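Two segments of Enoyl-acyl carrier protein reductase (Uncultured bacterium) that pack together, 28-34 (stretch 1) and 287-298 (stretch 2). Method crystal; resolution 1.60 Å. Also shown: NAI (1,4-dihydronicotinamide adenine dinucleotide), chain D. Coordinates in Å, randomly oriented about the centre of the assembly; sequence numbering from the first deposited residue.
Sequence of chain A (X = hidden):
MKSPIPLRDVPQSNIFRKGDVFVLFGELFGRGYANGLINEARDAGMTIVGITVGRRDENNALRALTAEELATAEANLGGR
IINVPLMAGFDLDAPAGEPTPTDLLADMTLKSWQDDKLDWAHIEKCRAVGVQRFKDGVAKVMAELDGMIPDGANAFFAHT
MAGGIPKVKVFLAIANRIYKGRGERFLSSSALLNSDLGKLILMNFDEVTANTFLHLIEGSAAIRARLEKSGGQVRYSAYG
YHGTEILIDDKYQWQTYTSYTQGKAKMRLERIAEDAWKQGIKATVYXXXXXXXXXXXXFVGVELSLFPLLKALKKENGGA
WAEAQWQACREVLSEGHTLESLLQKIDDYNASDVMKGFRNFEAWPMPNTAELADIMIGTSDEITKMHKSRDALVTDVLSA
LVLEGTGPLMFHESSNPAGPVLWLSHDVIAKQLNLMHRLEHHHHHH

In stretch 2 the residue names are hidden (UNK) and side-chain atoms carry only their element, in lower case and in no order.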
# COMPACT_ATOMS: atom_id res chain seq x y z
N LEU A 28 -11.83 -2.30 0.80
CA LEU A 28 -11.67 -1.20 1.73
C LEU A 28 -11.69 -1.74 3.16
O LEU A 28 -12.65 -2.41 3.56
CB LEU A 28 -12.80 -0.19 1.54
CG LEU A 28 -12.69 1.04 2.42
CD1 LEU A 28 -11.46 1.86 2.01
CD2 LEU A 28 -13.97 1.88 2.24
N PHE A 29 -10.63 -1.46 3.92
CA PHE A 29 -10.55 -1.87 5.33
C PHE A 29 -10.33 -0.65 6.19
O PHE A 29 -9.80 0.34 5.71
CB PHE A 29 -9.40 -2.85 5.58
CG PHE A 29 -9.57 -4.16 4.87
CD1 PHE A 29 -10.44 -5.11 5.37
CD2 PHE A 29 -8.87 -4.43 3.71
CE1 PHE A 29 -10.60 -6.32 4.71
CE2 PHE A 29 -9.03 -5.64 3.05
CZ PHE A 29 -9.89 -6.58 3.55
N GLY A 30 -10.70 -0.73 7.46
CA GLY A 30 -10.36 0.33 8.40
C GLY A 30 -8.85 0.51 8.40
O GLY A 30 -8.10 -0.48 8.32
N ARG A 31 -8.44 1.78 8.47
CA ARG A 31 -7.03 2.24 8.46
C ARG A 31 -6.39 2.16 7.06
O ARG A 31 -5.27 2.63 6.86
CB ARG A 31 -6.20 1.45 9.47
CG ARG A 31 -6.82 1.43 10.86
CD ARG A 31 -6.23 0.32 11.72
NE ARG A 31 -4.84 0.51 12.05
CZ ARG A 31 -3.91 -0.45 11.98
NH1 ARG A 31 -2.67 -0.18 12.33
NH2 ARG A 31 -4.22 -1.66 11.54
N GLY A 32 -7.10 1.59 6.10
CA GLY A 32 -6.54 1.46 4.76
C GLY A 32 -6.30 2.80 4.07
O GLY A 32 -7.11 3.72 4.21
N TYR A 33 -5.22 2.90 3.29
CA TYR A 33 -4.93 4.12 2.55
C TYR A 33 -6.11 4.61 1.74
O TYR A 33 -6.36 5.82 1.66
CB TYR A 33 -3.74 3.97 1.56
CG TYR A 33 -2.48 4.66 2.01
CD1 TYR A 33 -2.44 6.04 2.07
CD2 TYR A 33 -1.30 3.95 2.23
CE1 TYR A 33 -1.32 6.71 2.46
CE2 TYR A 33 -0.14 4.63 2.60
CZ TYR A 33 -0.17 6.01 2.73
OH TYR A 33 0.93 6.75 3.09
N ALA A 34 -6.82 3.67 1.10
CA ALA A 34 -7.88 4.02 0.17
C ALA A 34 -8.98 4.86 0.81
O ALA A 34 -9.70 5.58 0.09
CB ALA A 34 -8.51 2.74 -0.43
N UNK A 287 3.66 7.07 -4.88
CA UNK A 287 4.52 6.48 -3.84
C UNK A 287 4.31 7.21 -2.53
O UNK A 287 4.71 8.38 -2.36
n UNK A 287 7.13 5.70 -6.25
o UNK A 287 5.79 4.26 -5.13
c UNK A 287 5.98 6.50 -4.27
c UNK A 287 6.30 5.39 -5.25
N UNK A 288 3.60 6.55 -1.62
CA UNK A 288 3.09 7.18 -0.40
C UNK A 288 3.91 6.86 0.84
O UNK A 288 4.67 5.89 0.84
c UNK A 288 1.64 6.76 -0.17
s UNK A 288 0.48 7.43 -1.43
N UNK A 289 3.75 7.65 1.92
CA UNK A 289 4.56 7.39 3.12
C UNK A 289 4.27 6.10 3.88
O UNK A 289 3.21 5.50 3.76
c UNK A 289 3.01 8.91 2.05
c UNK A 289 4.21 8.56 4.04
c UNK A 289 3.77 9.63 3.14
N UNK A 290 5.24 5.70 4.70
CA UNK A 290 5.07 4.65 5.68
C UNK A 290 3.98 5.02 6.68
O UNK A 290 4.03 6.11 7.30
c UNK A 290 7.62 4.17 5.60
o UNK A 290 7.83 6.58 5.34
c UNK A 290 6.38 4.43 6.46
c UNK A 290 8.32 5.45 5.12
o UNK A 290 9.40 5.33 4.51
N UNK A 291 2.99 4.14 6.84
CA UNK A 291 1.98 4.31 7.87
C UNK A 291 1.65 2.96 8.48
O UNK A 291 2.19 1.93 8.06
c UNK A 291 0.95 6.43 6.89
c UNK A 291 0.70 4.98 7.34
c UNK A 291 -1.28 4.70 5.85
c UNK A 291 0.10 4.19 6.17
N UNK A 292 0.81 2.94 9.51
CA UNK A 292 0.37 1.67 10.06
C UNK A 292 -1.06 1.33 9.60
O UNK A 292 -2.02 2.06 9.89
c UNK A 292 1.12 -0.52 14.52
n UNK A 292 1.23 -1.81 14.82
c UNK A 292 0.47 1.67 11.58
c UNK A 292 1.93 1.72 12.01
c UNK A 292 2.10 1.51 13.51
n UNK A 292 0.02 0.15 14.85
n UNK A 292 2.11 0.10 13.89
N UNK A 293 -1.14 0.26 8.82
CA UNK A 293 -2.39 -0.30 8.31
C UNK A 293 -2.40 -1.80 8.56
O UNK A 293 -1.44 -2.36 9.10
c UNK A 293 -2.54 -0.10 6.80
c UNK A 293 -2.40 1.36 6.38
o UNK A 293 -1.55 -0.89 6.15
N UNK A 294 -3.46 -2.48 8.13
CA UNK A 294 -3.48 -3.95 8.18
C UNK A 294 -2.29 -4.57 7.45
O UNK A 294 -1.75 -5.59 7.89
n UNK A 294 -7.14 -4.72 8.03
c UNK A 294 -5.98 -4.23 8.46
c UNK A 294 -4.78 -4.50 7.59
o UNK A 294 -5.89 -3.58 9.51
N UNK A 295 -1.85 -3.96 6.34
CA UNK A 295 -0.79 -4.60 5.56
C UNK A 295 0.62 -4.26 6.07
O UNK A 295 1.58 -4.97 5.77
c UNK A 295 -0.89 -4.18 4.08
o UNK A 295 -0.26 -2.92 3.85
N UNK A 296 0.77 -3.22 6.86
CA UNK A 296 2.12 -2.86 7.31
C UNK A 296 2.36 -3.07 8.79
O UNK A 296 3.47 -2.84 9.26
o UNK A 296 1.57 -0.51 7.56
c UNK A 296 2.43 -1.42 6.91
N UNK A 297 1.34 -3.50 9.53
CA UNK A 297 1.46 -3.67 10.99
C UNK A 297 2.58 -4.61 11.41
O UNK A 297 3.15 -4.44 12.49
o UNK A 297 -1.95 -3.40 12.36
c UNK A 297 -0.79 -3.08 12.00
c UNK A 297 0.16 -4.20 11.60
o UNK A 297 -0.40 -1.89 11.99
N UNK A 298 2.86 -5.61 10.60
CA UNK A 298 3.87 -6.60 10.94
C UNK A 298 5.29 -6.06 10.79
O UNK A 298 6.22 -6.57 11.42
c UNK A 298 2.41 -8.55 10.34
c UNK A 298 3.74 -7.86 10.08
c UNK A 298 3.88 -7.52 8.60
c UNK A 298 3.96 -8.72 7.69
PA NAI D . -4.92 -2.72 3.48
O1A NAI D . -6.07 -1.90 3.98
O2A NAI D . -4.72 -4.08 4.13
O5B NAI D . -5.08 -2.84 1.91
C5B NAI D . -4.61 -4.00 1.24
C4B NAI D . -5.36 -3.96 -0.12
O4B NAI D . -4.77 -5.13 -0.95
C3B NAI D . -6.62 -4.17 -0.01
O3B NAI D . -7.43 -3.33 -0.93
C2B NAI D . -6.82 -5.77 -0.38
O2B NAI D . -8.23 -6.02 -0.72
C1B NAI D . -5.99 -5.96 -1.35
N9A NAI D . -5.46 -7.34 -1.35
C8A NAI D . -4.67 -8.05 -0.53
N7A NAI D . -4.53 -9.27 -1.05
C5A NAI D . -5.23 -9.31 -2.21
C6A NAI D . -5.38 -10.38 -3.08
N6A NAI D . -4.88 -11.72 -3.09
N1A NAI D . -6.13 -10.20 -4.18
C2A NAI D . -6.74 -8.99 -4.41
N3A NAI D . -6.59 -7.93 -3.53
C4A NAI D . -5.82 -8.12 -2.41
O3 NAI D . -3.49 -1.93 3.69
PN NAI D . -2.89 -0.66 2.89
O1N NAI D . -3.83 0.49 2.96
O2N NAI D . -1.56 -0.41 3.58
O5D NAI D . -2.66 -1.12 1.38
C5D NAI D . -3.25 -0.42 0.30
C4D NAI D . -2.11 -0.04 -0.68
O4D NAI D . -1.35 0.88 -0.11
C3D NAI D . -1.19 -1.23 -0.93
O3D NAI D . -0.92 -1.41 -2.28
C2D NAI D . 0.10 -0.78 -0.20
O2D NAI D . 1.24 -1.55 -0.73
C1D NAI D . 0.15 0.51 -0.43
N1N NAI D . 1.02 1.23 0.49
C2N NAI D . 1.02 0.98 1.85
C3N NAI D . 1.92 1.65 2.69
C7N NAI D . 1.92 1.43 4.20
O7N NAI D . 2.89 1.76 4.88
N7N NAI D . 0.78 0.83 4.80
C4N NAI D . 2.81 2.60 2.19
C5N NAI D . 2.77 2.88 0.82
C6N NAI D . 1.88 2.19 -0.02
O HOH W 1 -5.75 -1.37 6.77
O HOH W 2 -3.72 4.11 8.68

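Position 287 carries two carbons, the second bearing one oxygen and one nitrogen: a short amide, Asn287. It makes no contact with stretch 1. Position 288 has one carbon and one sulfur, hence Cys288; its CB lies 3.3 Å from Tyr33 OH, and SG sits obliquely 4.7 Å from the Tyr33 ring centroid. At 289 three carbons close a ring onto the backbone nitrogen, which defines Pro289. Tyr33 OH donates a hydrogen bond to Pro289 O at 2.7 Å; the proline nitrogen, 3.2 Å from that same Tyr33 OH, has no hydrogen to share.

Position 290 has three carbons in a row, the last carrying two oxygens: a carboxylate one carbon longer than aspartate, Glu290. It points away, and its oxygens are satisfied elsewhere in the structure. At 291 four carbons fork at the first, one arm two carbons long, giving Ile291. Its CD1 lies over the Tyr33 ring face, 3.6 Å from the centroid and 17° off the normal, a CH-pi contact.

Position 292 shows three carbons, a nitrogen, then a carbon with two more nitrogens, the guanidinium of Arg292. Its NH1 is 3.7 Å from Arg31 NH1, a close approach of like charges. The carbon at 293 bears one oxygen and one carbon, the beta-branched pattern of Thr293; CG2 touches Arg31 O at 3.2 Å, while OG1 donates to NAI O2N at 2.6 Å.

Position 294 repeats the two-carbon amide pattern: Asn294, whose OD1 accepts a weak hydrogen bond from Arg31 NH2 (3.3 Å, 126°). Positions 295 and 296 each have one carbon and one oxygen, Ser295 and Ser296, and neither touches stretch 1. Ser295 OG donates to NAI O2N at 2.8 Å, and Ser296 OG donates to Ile291 O at 2.6 Å, bracing the loop. At 297 two carbons end in two oxygens, Asp297, facing the Arg31 guanidinium. Position 298 has the fork seen at 291, so Ile298, out of reach.

The contact buries 503 Å² and has two main anchors. Arg31 meets Asp297 in a two-pronged salt bridge, NH1 to OD1 at 2.9 Å (166°) and NH2 to OD2 at 3.0 Å (150°); Asp297 OD1 also lies 3.3 Å from Arg292 NH2, so its negative charge helps offset the two neighbouring positive ones. Tyr33 is held by its hydroxyl and ring. Water 1 bridges the stretches near Gly30, donating to Gly30 O (3.0 Å) and NAI O1A (2.9 Å) and accepting from Asn294 N (2.9 Å), tying both stretches to the cofactor.

Stretch 2, residues 287-298: NCPEIRTNSSDI
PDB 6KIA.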